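Local coordinates for RagB/SusD domain protein (Flavobacterium johnsoniae, PDB 5J5U) that binds chitin and, as a SusD homologue of a chitin-utilization locus, probably helps capture chitin chains at the outer membrane for uptake, at residues V109-Q113 with M188-L192; V103-M107 with W181-A185; R191-R195 with Y411-E417; T116-G120 with K478-D482. All blocks are in the same frame, centred on the assembly; numbering follows the deposited sequence.

Contact 1 of 4, residues V109-Q113 with M188-L192; sequences VMVAQ and MRLRL
The side-chain oxygen of Q113 meets R191 at the edge of its guanidinium: R191 NH1 donates to Q113 OE1 over 3.1 Å, with an N-H...O angle of 141°. OE1 lies in the guanidinium plane, the donor is tilted from the carbonyl plane, and the amide stands almost square to the guanidinium, 86° apart. The same OE1 is touched by the methyl of M188, CE at 3.3 Å, and that methyl also packs on CG of M110 at 3.8 Å. M188 reaches it by bending twice along its chain. On the apolar side L192 straddles the gap, its CD2 against Q113 CG (3.6 Å) and its CD1 against V109 CG1 (3.9 Å). Further out, Q113 NE2 donates to E417 and D117, while R191 NE pairs with E339 and NH2 bonds the carbonyl of H334, so both the amide and the guanidinium have further partners that fix their orientation. A leucine in place of Q113 would probably leave R191 NH1 without this acceptor and E417 and D117 without a shared amide donor. The axes of segments 109-113 and 188-192 run at 26° and come within 11.9 Å: two roughly parallel helices bridged by long side chains, consistent with the TPR-like helical core of SusD-family proteins.

Contact 2 of 4, residues V103-M107 with W181-A185; sequences VAKIM and WKKLA
V103 sets both its methyls on one face of the W181 indole. Its CG1 sits 3.6 Å from the centroid of the six-membered ring and 15° off the normal, a CH-pi contact over the face, while CG2 covers the pyrrole side, 3.7 Å from W181 CD2. With CG1 anti to the backbone N (chi1 162°), both methyls can lie on the same face of the ring. One turn on, I106 takes the rim: its CG2 is in the ring plane, 3.9 Å from W181 CZ3, and also touches L184 CD2. The other branch of I106 runs deeper toward the partner backbone, where CD1 meets A185 CB at 3.6 Å and comes within 3.7 Å of W181 O. The small alanine matches the close approach of the helices here, with the CA atoms of I106 and A185 6.2 Å apart. M107 ends the row, its SD beside W181 CH2 at 3.8 Å, an edge-on Met-aromatic contact. The indole is therefore met on a face and along its benzo edge, and W181 NE1 is satisfied by D171. Y174 meets the same ring edge-to-face. Segments 103-107 and 181-185, at 30° to each other, join helix 98-119 to helix 178-195; helix 16-29 packs on M107, helix 66-90 on A104 and M107, and helix 143-160 on I106.

Contact 3 of 4, residues R191-R195 with Y411-E417; sequences RLAMR and YLFNSIE
The carboxylate of E417 lies over one face of the R191 guanidinium, the two planes only 5° from parallel, with E417 OE1 3.4 Å above the guanidinium plane and displaced toward its rim. This is a stack of opposite charges: R191 NH1 and E417 OE2 form a long salt bridge at 3.6 Å, and the attraction is of charges alone, since the oxygen lies well off the guanidinium plane. The directed bonds come from R195 instead. Its NH1 and NH2 close end-on on a single atom, E417 OE1, at 2.6 Å and 2.8 Å; NH1 meets the syn lone pair of OE1, and NH2 arrives nearly along the C-O axis. Bends at chi2 and chi3 of R195 swing its guanidinium round to E417, 32° from the carboxylate plane; R195 NH1 also pairs with D117. E417 OE2 also accepts from Q113, and the two arginines would probably favour an ionised glutamate in this buried setting. Y411 lies with its ring under E417 CB, which is 3.4 Å above the centre. Its hydroxyl bonds E339, the main partner of R191 NE, and accepts a hydrogen bond from a water that R195 NH2 reaches weakly. A second water accepts from R191 NH1. A glutamine in place of E417 would probably remove the charge shared between R191 and R195, leaving them to E339 and D117. The contact ties the C-terminal end of helix 178-195 to the type II turn 411-414 and the start of helix 415-425, while helix 143-160 packs on L192 and R195 and helix 201-214 on A193 and M194.

Contact 4 of 4, residues T116-G120 with K478-D482; sequences TDIYG and KVWWD
One hydrogen bond joins D117 to W481: the indole NE1 donates to OD1 at 2.9 Å with an N-H...O angle of 156°. The oxygen lies close to the indole plane, at the ring's edge, yet the N-H comes down on the carboxylate from above, 51° out of its plane, with the two flat groups at right angles. OD1 also accepts from Y147, whose ring meets that of W481, and OD2 pairs with R195 and Q113, leaving the buried carboxylate held at both oxygens. The apolar part belongs to V479. Its CG1 pushes into the end of helix 98-119, 3.6 Å from G120 CA and 3.8 Å from D117 O, and the other methyl, CG2, lies over the centre of the W481 ring, 3.6 Å above it. W481 holds CG between its own backbone N and carbonyl carbon (chi1 50°), which folds the indole back over V479. Where helix 98-119 ends, T116 OG1 donates to G120 O at 2.7 Å, and G120 N bonds T116 O. G120 has positive phi, and a side chain there would collide with the preceding carbonyl and crowd V479 CG1. What results is a helix that ends at a positive-phi glycine, against which V479, first residue of the type I turn 479-482, packs, so that the C-terminal tail of the chain is laid against the helical body.

How the contacts relate
All four contacts are buried, but their chemistry differs. Contacts 1 and 2 join the same two helices, 98-119 and 178-195, and touch through M110 and L184; contact 2, its centre about 17 Å from the centre of the chain, is wholly apolar and aromatic, whereas contact 1 adds an amide-guanidinium bond. Contact 3, its centre about 4 Å from the centre of the chain, is the most ionic and shares R191 and L192 with contact 1. Two residues of helix 98-119 tie the polar groups together: Q113 joins contacts 1 and 3, and D117 joins contacts 3 and 4. Contact 4 differs in bringing in the distant C-terminal tail instead of a second helix.

Contact 1 of 4, residues V109-Q113 with M188-L192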
loop_
_atom_site.group_PDB
_atom_site.type_symbol
_atom_site.label_atom_id
_atom_site.label_comp_id
_atom_site.label_asym_id
_atom_site.label_seq_id
_atom_site.Cartn_x
_atom_site.Cartn_y
_atom_site.Cartn_z
ATOM N N VAL A 109 -1.083 -6.913 13.142
ATOM C CA VAL A 109 -0.332 -7.337 11.965
ATOM C C VAL A 109 -0.339 -6.190 10.942
ATOM O O VAL A 109 0.703 -5.811 10.424
ATOM C CB VAL A 109 -0.890 -8.653 11.364
ATOM C CG1 VAL A 109 -0.167 -9.001 10.066
ATOM C CG2 VAL A 109 -0.755 -9.802 12.377
ATOM N N MET A 110 -1.502 -5.600 10.706
ATOM C CA MET A 110 -1.620 -4.518 9.742
ATOM C C MET A 110 -0.737 -3.326 10.114
ATOM O O MET A 110 -0.045 -2.762 9.257
ATOM C CB MET A 110 -3.078 -4.074 9.632
ATOM C CG MET A 110 -3.982 -5.114 8.982
ATOM S SD MET A 110 -5.736 -4.655 9.021
ATOM C CE MET A 110 -5.798 -3.452 7.701
ATOM N N VAL A 111 -0.742 -2.966 11.392
ATOM C CA VAL A 111 0.149 -1.929 11.887
ATOM C C VAL A 111 1.624 -2.283 11.587
ATOM O O VAL A 111 2.347 -1.462 11.027
ATOM C CB VAL A 111 -0.037 -1.693 13.438
ATOM C CG1 VAL A 111 1.101 -0.844 14.036
ATOM C CG2 VAL A 111 -1.427 -1.093 13.786
ATOM N N ALA A 112 2.053 -3.504 11.907
ATOM C CA ALA A 112 3.497 -3.822 11.904
ATOM C C ALA A 112 4.034 -4.198 10.516
ATOM O O ALA A 112 5.216 -3.995 10.205
ATOM C CB ALA A 112 3.785 -4.950 12.886
ATOM N N GLN A 113 3.148 -4.768 9.701
ATOM C CA GLN A 113 3.477 -5.188 8.345
ATOM C C GLN A 113 4.063 -4.050 7.483
ATOM O O GLN A 113 5.047 -4.251 6.766
ATOM C CB GLN A 113 2.233 -5.783 7.671
ATOM C CG GLN A 113 2.394 -6.066 6.202
ATOM C CD GLN A 113 1.660 -5.046 5.335
ATOM O OE1 GLN A 113 0.433 -4.877 5.458
ATOM N NE2 GLN A 113 2.408 -4.360 4.444
ATOM N N MET A 188 -5.196 -10.469 4.310
ATOM C CA MET A 188 -3.874 -10.076 4.805
ATOM C C MET A 188 -2.903 -11.254 4.733
ATOM O O MET A 188 -1.747 -11.098 4.314
ATOM C CB MET A 188 -3.960 -9.538 6.242
ATOM C CG MET A 188 -4.443 -8.080 6.331
ATOM S SD MET A 188 -3.293 -6.955 5.484
ATOM C CE MET A 188 -1.835 -7.079 6.523
ATOM N N ARG A 189 -3.382 -12.432 5.141
ATOM C CA ARG A 189 -2.555 -13.643 5.117
ATOM C C ARG A 189 -2.047 -13.930 3.713
ATOM O O ARG A 189 -0.864 -14.237 3.519
ATOM C CB ARG A 189 -3.341 -14.834 5.648
ATOM C CG ARG A 189 -2.583 -16.150 5.636
ATOM C CD ARG A 189 -3.295 -17.114 6.565
ATOM N NE ARG A 189 -2.613 -18.391 6.714
ATOM C CZ ARG A 189 -3.023 -19.343 7.542
ATOM N NH1 ARG A 189 -4.106 -19.146 8.283
ATOM N NH2 ARG A 189 -2.347 -20.479 7.643
ATOM N N LEU A 190 -2.935 -13.795 2.732
ATOM C CA LEU A 190 -2.556 -13.986 1.324
ATOM C C LEU A 190 -1.552 -12.926 0.811
ATOM O O LEU A 190 -0.671 -13.217 -0.010
ATOM C CB LEU A 190 -3.821 -13.983 0.449
ATOM C CG LEU A 190 -3.669 -14.180 -1.053
ATOM C CD1 LEU A 190 -3.075 -15.529 -1.364
ATOM C CD2 LEU A 190 -5.019 -14.011 -1.734
ATOM N N ARG A 191 -1.741 -11.682 1.244
ATOM C CA ARG A 191 -0.825 -10.603 0.894
ATOM C C ARG A 191 0.589 -10.932 1.408
ATOM O O ARG A 191 1.591 -10.792 0.695
ATOM C CB ARG A 191 -1.331 -9.268 1.469
ATOM C CG ARG A 191 -0.324 -8.136 1.388
ATOM C CD ARG A 191 -0.722 -6.946 2.240
ATOM N NE ARG A 191 -1.734 -6.129 1.588
ATOM C CZ ARG A 191 -2.131 -4.952 2.041
ATOM N NH1 ARG A 191 -1.585 -4.465 3.156
ATOM N NH2 ARG A 191 -3.053 -4.263 1.371
ATOM N N LEU A 192 0.661 -11.374 2.658
ATOM C CA LEU A 192 1.946 -11.754 3.252
ATOM C C LEU A 192 2.509 -13.006 2.547
ATOM O O LEU A 192 3.718 -13.107 2.308
ATOM C CB LEU A 192 1.782 -11.967 4.759
ATOM C CG LEU A 192 1.319 -10.679 5.457
ATOM C CD1 LEU A 192 0.785 -10.926 6.832
ATOM C CD2 LEU A 192 2.425 -9.648 5.520
#

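Contact 2 of 4, residues V103-M107 with W181-A185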
loop_
_atom_site.group_PDB
_atom_site.type_symbol
_atom_site.label_atom_id
_atom_site.label_comp_id
_atom_site.label_asym_id
_atom_site.label_seq_id
_atom_site.Cartn_x
_atom_site.Cartn_y
_atom_site.Cartn_z
ATOM N N VAL A 103 -9.444 -9.350 17.024
ATOM C CA VAL A 103 -9.460 -8.169 16.168
ATOM C C VAL A 103 -8.171 -7.353 16.379
ATOM O O VAL A 103 -7.448 -7.036 15.425
ATOM C CB VAL A 103 -10.721 -7.302 16.429
ATOM C CG1 VAL A 103 -10.539 -5.901 15.882
ATOM C CG2 VAL A 103 -11.955 -7.953 15.803
ATOM N N ALA A 104 -7.870 -7.063 17.639
ATOM C CA ALA A 104 -6.663 -6.363 17.978
ATOM C C ALA A 104 -5.453 -7.060 17.369
ATOM O O ALA A 104 -4.585 -6.399 16.807
ATOM C CB ALA A 104 -6.521 -6.253 19.476
ATOM N N LYS A 105 -5.403 -8.386 17.448
ATOM C CA LYS A 105 -4.239 -9.113 16.919
ATOM C C LYS A 105 -4.119 -8.919 15.404
ATOM O O LYS A 105 -3.006 -8.690 14.879
ATOM C CB LYS A 105 -4.305 -10.608 17.266
ATOM C CG LYS A 105 -3.627 -10.942 18.601
ATOM C CD LYS A 105 -3.748 -12.414 18.968
ATOM C CE LYS A 105 -5.195 -12.863 18.918
ATOM N NZ LYS A 105 -5.384 -14.213 19.479
ATOM N N ILE A 106 -5.266 -8.973 14.714
ATOM C CA ILE A 106 -5.298 -8.710 13.279
ATOM C C ILE A 106 -4.812 -7.277 13.050
ATOM O O ILE A 106 -3.937 -7.037 12.213
ATOM C CB ILE A 106 -6.709 -8.936 12.686
ATOM C CG1 ILE A 106 -7.103 -10.402 12.835
ATOM C CG2 ILE A 106 -6.750 -8.619 11.211
ATOM C CD1 ILE A 106 -8.529 -10.669 12.489
ATOM N N MET A 107 -5.322 -6.344 13.858
ATOM C CA MET A 107 -4.877 -4.968 13.745
ATOM C C MET A 107 -3.357 -4.941 13.847
ATOM O O MET A 107 -2.695 -4.284 13.036
ATOM C CB MET A 107 -5.493 -4.078 14.830
ATOM C CG MET A 107 -6.933 -3.694 14.590
ATOM S SD MET A 107 -7.196 -2.684 13.127
ATOM C CE MET A 107 -6.307 -1.184 13.507
ATOM N N TRP A 181 -14.137 -9.529 9.686
ATOM C CA TRP A 181 -12.818 -9.614 10.277
ATOM C C TRP A 181 -12.120 -10.923 9.900
ATOM O O TRP A 181 -10.901 -10.945 9.673
ATOM C CB TRP A 181 -12.898 -9.446 11.793
ATOM C CG TRP A 181 -12.932 -8.003 12.179
ATOM C CD1 TRP A 181 -14.026 -7.272 12.543
ATOM C CD2 TRP A 181 -11.827 -7.093 12.170
ATOM N NE1 TRP A 181 -13.666 -5.973 12.793
ATOM C CE2 TRP A 181 -12.322 -5.833 12.568
ATOM C CE3 TRP A 181 -10.471 -7.221 11.869
ATOM C CZ2 TRP A 181 -11.504 -4.709 12.678
ATOM C CZ3 TRP A 181 -9.653 -6.107 11.987
ATOM C CH2 TRP A 181 -10.169 -4.867 12.389
ATOM N N LYS A 182 -12.889 -12.003 9.786
ATOM C CA LYS A 182 -12.313 -13.278 9.350
ATOM C C LYS A 182 -11.676 -13.151 7.972
ATOM O O LYS A 182 -10.488 -13.459 7.786
ATOM C CB LYS A 182 -13.375 -14.377 9.342
ATOM C CG LYS A 182 -13.802 -14.802 10.741
ATOM C CD LYS A 182 -14.879 -15.876 10.727
ATOM C CE LYS A 182 -14.959 -16.553 12.094
ATOM N NZ LYS A 182 -14.323 -17.918 12.129
ATOM N N LYS A 183 -12.455 -12.663 7.012
ATOM C CA LYS A 183 -11.966 -12.539 5.638
ATOM C C LYS A 183 -10.841 -11.507 5.503
ATOM O O LYS A 183 -9.946 -11.688 4.672
ATOM C CB LYS A 183 -13.118 -12.186 4.705
ATOM C CG LYS A 183 -14.281 -13.163 4.813
ATOM C CD LYS A 183 -15.365 -12.854 3.804
ATOM C CE LYS A 183 -16.451 -12.004 4.449
ATOM N NZ LYS A 183 -17.482 -11.628 3.448
ATOM N N LEU A 184 -10.864 -10.454 6.328
ATOM C CA LEU A 184 -9.757 -9.486 6.344
ATOM C C LEU A 184 -8.474 -10.170 6.797
ATOM O O LEU A 184 -7.399 -9.939 6.226
ATOM C CB LEU A 184 -10.046 -8.293 7.263
ATOM C CG LEU A 184 -8.810 -7.408 7.500
ATOM C CD1 LEU A 184 -8.414 -6.664 6.249
ATOM C CD2 LEU A 184 -9.009 -6.439 8.656
ATOM N N ALA A 185 -8.612 -11.025 7.810
ATOM C CA ALA A 185 -7.495 -11.800 8.317
ATOM C C ALA A 185 -6.907 -12.679 7.220
ATOM O O ALA A 185 -5.687 -12.714 7.021
ATOM C CB ALA A 185 -7.939 -12.647 9.499
#

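Contact 3 of 4, residues R191-R195 with Y411-E417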
loop_
_atom_site.group_PDB
_atom_site.type_symbol
_atom_site.label_atom_id
_atom_site.label_comp_id
_atom_site.label_asym_id
_atom_site.label_seq_id
_atom_site.Cartn_x
_atom_site.Cartn_y
_atom_site.Cartn_z
ATOM N N ARG A 191 -1.741 -11.682 1.244
ATOM C CA ARG A 191 -0.825 -10.603 0.894
ATOM C C ARG A 191 0.589 -10.932 1.408
ATOM O O ARG A 191 1.591 -10.792 0.695
ATOM C CB ARG A 191 -1.331 -9.268 1.469
ATOM C CG ARG A 191 -0.324 -8.136 1.388
ATOM C CD ARG A 191 -0.722 -6.946 2.240
ATOM N NE ARG A 191 -1.734 -6.129 1.588
ATOM C CZ ARG A 191 -2.131 -4.952 2.041
ATOM N NH1 ARG A 191 -1.585 -4.465 3.156
ATOM N NH2 ARG A 191 -3.053 -4.263 1.371
ATOM N N LEU A 192 0.661 -11.374 2.658
ATOM C CA LEU A 192 1.946 -11.754 3.252
ATOM C C LEU A 192 2.509 -13.006 2.547
ATOM O O LEU A 192 3.718 -13.107 2.308
ATOM C CB LEU A 192 1.782 -11.967 4.759
ATOM C CG LEU A 192 1.319 -10.679 5.457
ATOM C CD1 LEU A 192 0.785 -10.926 6.832
ATOM C CD2 LEU A 192 2.425 -9.648 5.520
ATOM N N ALA A 193 1.634 -13.946 2.196
ATOM C CA ALA A 193 2.082 -15.153 1.526
ATOM C C ALA A 193 2.729 -14.823 0.210
ATOM O O ALA A 193 3.814 -15.315 -0.092
ATOM C CB ALA A 193 0.922 -16.121 1.298
ATOM N N MET A 194 2.073 -13.980 -0.585
ATOM C CA MET A 194 2.658 -13.624 -1.876
ATOM C C MET A 194 3.938 -12.830 -1.669
ATOM O O MET A 194 4.891 -12.967 -2.450
ATOM C CB MET A 194 1.661 -12.856 -2.743
ATOM C CG MET A 194 0.463 -13.725 -3.188
ATOM S SD MET A 194 0.866 -15.342 -3.933
ATOM C CE MET A 194 0.856 -16.372 -2.517
ATOM N N ARG A 195 3.994 -12.039 -0.600
ATOM C CA ARG A 195 5.171 -11.191 -0.447
ATOM C C ARG A 195 6.450 -12.034 -0.234
ATOM O O ARG A 195 7.535 -11.594 -0.589
ATOM C CB ARG A 195 4.980 -10.177 0.687
ATOM C CG ARG A 195 5.996 -9.042 0.627
ATOM C CD ARG A 195 5.347 -7.712 0.981
ATOM N NE ARG A 195 4.350 -7.309 -0.008
ATOM C CZ ARG A 195 3.301 -6.554 0.278
ATOM N NH1 ARG A 195 3.138 -6.116 1.518
ATOM N NH2 ARG A 195 2.423 -6.226 -0.668
ATOM N N TYR A 411 -3.148 -0.535 -6.034
ATOM C CA TYR A 411 -2.512 0.035 -4.849
ATOM C C TYR A 411 -2.308 1.527 -4.919
ATOM O O TYR A 411 -1.575 2.085 -4.098
ATOM C CB TYR A 411 -1.154 -0.609 -4.603
ATOM C CG TYR A 411 -1.203 -2.018 -4.070
ATOM C CD1 TYR A 411 -2.086 -2.381 -3.054
ATOM C CD2 TYR A 411 -0.389 -2.991 -4.602
ATOM C CE1 TYR A 411 -2.135 -3.687 -2.575
ATOM C CE2 TYR A 411 -0.412 -4.284 -4.127
ATOM C CZ TYR A 411 -1.284 -4.635 -3.123
ATOM O OH TYR A 411 -1.287 -5.942 -2.674
ATOM N N LEU A 412 -2.927 2.183 -5.895
ATOM C CA LEU A 412 -2.859 3.640 -5.965
ATOM C C LEU A 412 -3.466 4.234 -4.696
ATOM O O LEU A 412 -4.439 3.687 -4.181
ATOM C CB LEU A 412 -3.573 4.151 -7.215
ATOM C CG LEU A 412 -3.322 5.610 -7.576
ATOM C CD1 LEU A 412 -1.849 5.803 -7.839
ATOM C CD2 LEU A 412 -4.183 6.034 -8.809
ATOM N N PHE A 413 -2.859 5.305 -4.176
ATOM C CA PHE A 413 -3.205 5.898 -2.877
ATOM C C PHE A 413 -2.811 5.020 -1.676
ATOM O O PHE A 413 -2.930 5.454 -0.529
ATOM C CB PHE A 413 -4.703 6.235 -2.800
ATOM C CG PHE A 413 -5.202 6.996 -3.993
ATOM C CD1 PHE A 413 -4.512 8.099 -4.460
ATOM C CD2 PHE A 413 -6.332 6.571 -4.687
ATOM C CE1 PHE A 413 -4.953 8.789 -5.576
ATOM C CE2 PHE A 413 -6.778 7.256 -5.797
ATOM C CZ PHE A 413 -6.098 8.369 -6.239
ATOM N N ASN A 414 -2.324 3.809 -1.946
ATOM C CA ASN A 414 -1.686 2.963 -0.933
ATOM C C ASN A 414 -0.304 2.564 -1.448
ATOM O O ASN A 414 -0.040 1.395 -1.730
ATOM C CB ASN A 414 -2.511 1.708 -0.611
ATOM C CG ASN A 414 -2.101 1.074 0.714
ATOM O OD1 ASN A 414 -1.057 1.417 1.285
ATOM N ND2 ASN A 414 -2.893 0.126 1.189
ATOM N N SER A 415 0.550 3.568 -1.607
ATOM C CA SER A 415 1.794 3.404 -2.328
ATOM C C SER A 415 2.813 2.532 -1.611
ATOM O O SER A 415 3.718 2.009 -2.264
ATOM C CB SER A 415 2.419 4.769 -2.638
ATOM O OG SER A 415 1.602 5.482 -3.541
ATOM N N ILE A 416 2.684 2.386 -0.295
ATOM C CA ILE A 416 3.575 1.511 0.448
ATOM C C ILE A 416 3.484 0.078 -0.118
ATOM O O ILE A 416 4.517 -0.569 -0.351
ATOM C CB ILE A 416 3.252 1.525 1.948
ATOM C CG1 ILE A 416 3.625 2.869 2.560
ATOM C CG2 ILE A 416 4.002 0.399 2.697
ATOM C CD1 ILE A 416 3.277 2.968 4.049
ATOM N N GLU A 417 2.257 -0.397 -0.368
ATOM C CA GLU A 417 2.040 -1.752 -0.901
ATOM C C GLU A 417 2.533 -1.915 -2.338
ATOM O O GLU A 417 3.114 -2.918 -2.684
ATOM C CB GLU A 417 0.564 -2.134 -0.827
ATOM C CG GLU A 417 0.059 -2.288 0.581
ATOM C CD GLU A 417 1.022 -3.080 1.438
ATOM O OE1 GLU A 417 1.365 -4.214 1.034
ATOM O OE2 GLU A 417 1.436 -2.570 2.505
HETATM O O HOH W 1 -1.787 -1.576 3.953
HETATM O O HOH W 2 1.214 -7.554 -2.805
#

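Contact 4 of 4, residues T116-G120 with K478-D482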
loop_
_atom_site.group_PDB
_atom_site.type_symbol
_atom_site.label_atom_id
_atom_site.label_comp_id
_atom_site.label_asym_id
_atom_site.label_seq_id
_atom_site.Cartn_x
_atom_site.Cartn_y
_atom_site.Cartn_z
ATOM N N THR A 116 7.857 -3.362 8.958
ATOM C CA THR A 116 8.951 -4.261 8.588
ATOM C C THR A 116 9.163 -4.131 7.075
ATOM O O THR A 116 10.311 -4.025 6.595
ATOM C CB THR A 116 8.685 -5.739 9.049
ATOM O OG1 THR A 116 9.773 -6.589 8.675
ATOM C CG2 THR A 116 7.327 -6.302 8.533
ATOM N N ASP A 117 8.062 -4.006 6.330
ATOM C CA ASP A 117 8.189 -3.984 4.877
ATOM C C ASP A 117 9.015 -2.765 4.434
ATOM O O ASP A 117 9.709 -2.807 3.401
ATOM C CB ASP A 117 6.829 -3.982 4.221
ATOM C CG ASP A 117 6.233 -5.374 4.125
ATOM O OD1 ASP A 117 6.934 -6.343 4.500
ATOM O OD2 ASP A 117 5.068 -5.486 3.659
ATOM N N ILE A 118 8.964 -1.692 5.225
ATOM C CA ILE A 118 9.731 -0.507 4.872
ATOM C C ILE A 118 11.167 -0.574 5.482
ATOM O O ILE A 118 12.136 -0.166 4.822
ATOM C CB ILE A 118 8.991 0.766 5.283
ATOM C CG1 ILE A 118 7.883 1.076 4.273
ATOM C CG2 ILE A 118 9.932 1.969 5.327
ATOM C CD1 ILE A 118 8.427 1.551 2.921
ATOM N N TYR A 119 11.333 -1.101 6.702
ATOM C CA TYR A 119 12.667 -0.973 7.329
ATOM C C TYR A 119 13.418 -2.284 7.464
ATOM O O TYR A 119 14.612 -2.292 7.766
ATOM C CB TYR A 119 12.558 -0.316 8.704
ATOM C CG TYR A 119 11.963 1.071 8.676
ATOM C CD1 TYR A 119 12.741 2.176 8.368
ATOM C CD2 TYR A 119 10.606 1.281 8.970
ATOM C CE1 TYR A 119 12.201 3.463 8.353
ATOM C CE2 TYR A 119 10.050 2.569 8.943
ATOM C CZ TYR A 119 10.874 3.656 8.640
ATOM O OH TYR A 119 10.355 4.941 8.605
ATOM N N GLY A 120 12.716 -3.400 7.282
ATOM C CA GLY A 120 13.324 -4.710 7.422
ATOM C C GLY A 120 13.188 -5.288 8.816
ATOM O O GLY A 120 12.065 -5.403 9.334
ATOM N N LYS A 478 18.563 -4.030 1.501
ATOM C CA LYS A 478 17.416 -4.879 1.151
ATOM C C LYS A 478 16.770 -5.482 2.385
ATOM O O LYS A 478 17.466 -5.853 3.335
ATOM C CB LYS A 478 17.813 -6.052 0.249
ATOM C CG LYS A 478 18.427 -5.709 -1.082
ATOM C CD LYS A 478 17.405 -5.702 -2.171
ATOM C CE LYS A 478 18.053 -5.484 -3.543
ATOM N NZ LYS A 478 18.906 -6.632 -3.977
ATOM N N VAL A 479 15.447 -5.630 2.344
ATOM C CA VAL A 479 14.732 -6.345 3.388
ATOM C C VAL A 479 14.810 -7.813 2.991
ATOM O O VAL A 479 15.086 -8.136 1.844
ATOM C CB VAL A 479 13.238 -5.858 3.556
ATOM C CG1 VAL A 479 13.186 -4.375 3.834
ATOM C CG2 VAL A 479 12.416 -6.163 2.308
ATOM N N TRP A 480 14.584 -8.691 3.951
ATOM C CA TRP A 480 14.786 -10.138 3.802
ATOM C C TRP A 480 14.022 -10.775 2.641
ATOM O O TRP A 480 14.560 -11.640 1.950
ATOM C CB TRP A 480 14.417 -10.830 5.138
ATOM C CG TRP A 480 14.169 -12.303 5.053
ATOM C CD1 TRP A 480 15.106 -13.292 4.976
ATOM C CD2 TRP A 480 12.891 -12.955 5.022
ATOM N NE1 TRP A 480 14.494 -14.517 4.902
ATOM C CE2 TRP A 480 13.132 -14.340 4.925
ATOM C CE3 TRP A 480 11.570 -12.502 5.079
ATOM C CZ2 TRP A 480 12.095 -15.283 4.873
ATOM C CZ3 TRP A 480 10.535 -13.439 5.025
ATOM C CH2 TRP A 480 10.804 -14.813 4.927
ATOM N N TRP A 481 12.762 -10.377 2.421
ATOM C CA TRP A 481 11.970 -11.050 1.377
ATOM C C TRP A 481 12.290 -10.572 -0.039
ATOM O O TRP A 481 11.831 -11.146 -1.019
ATOM C CB TRP A 481 10.461 -10.929 1.629
ATOM C CG TRP A 481 9.850 -9.572 1.923
ATOM C CD1 TRP A 481 9.248 -9.203 3.086
ATOM C CD2 TRP A 481 9.735 -8.442 1.043
ATOM N NE1 TRP A 481 8.778 -7.925 2.996
ATOM C CE2 TRP A 481 9.060 -7.436 1.750
ATOM C CE3 TRP A 481 10.107 -8.200 -0.276
ATOM C CZ2 TRP A 481 8.777 -6.188 1.192
ATOM C CZ3 TRP A 481 9.826 -6.967 -0.834
ATOM C CH2 TRP A 481 9.164 -5.976 -0.101
ATOM N N ASP A 482 13.076 -9.518 -0.130
ATOM C CA ASP A 482 13.492 -8.949 -1.408
ATOM C C ASP A 482 14.831 -9.569 -1.850
ATOM O O ASP A 482 15.911 -9.111 -1.465
ATOM C CB ASP A 482 13.544 -7.419 -1.259
ATOM C CG ASP A 482 14.083 -6.696 -2.491
ATOM O OD1 ASP A 482 14.367 -7.336 -3.529
ATOM O OD2 ASP A 482 14.182 -5.445 -2.416
#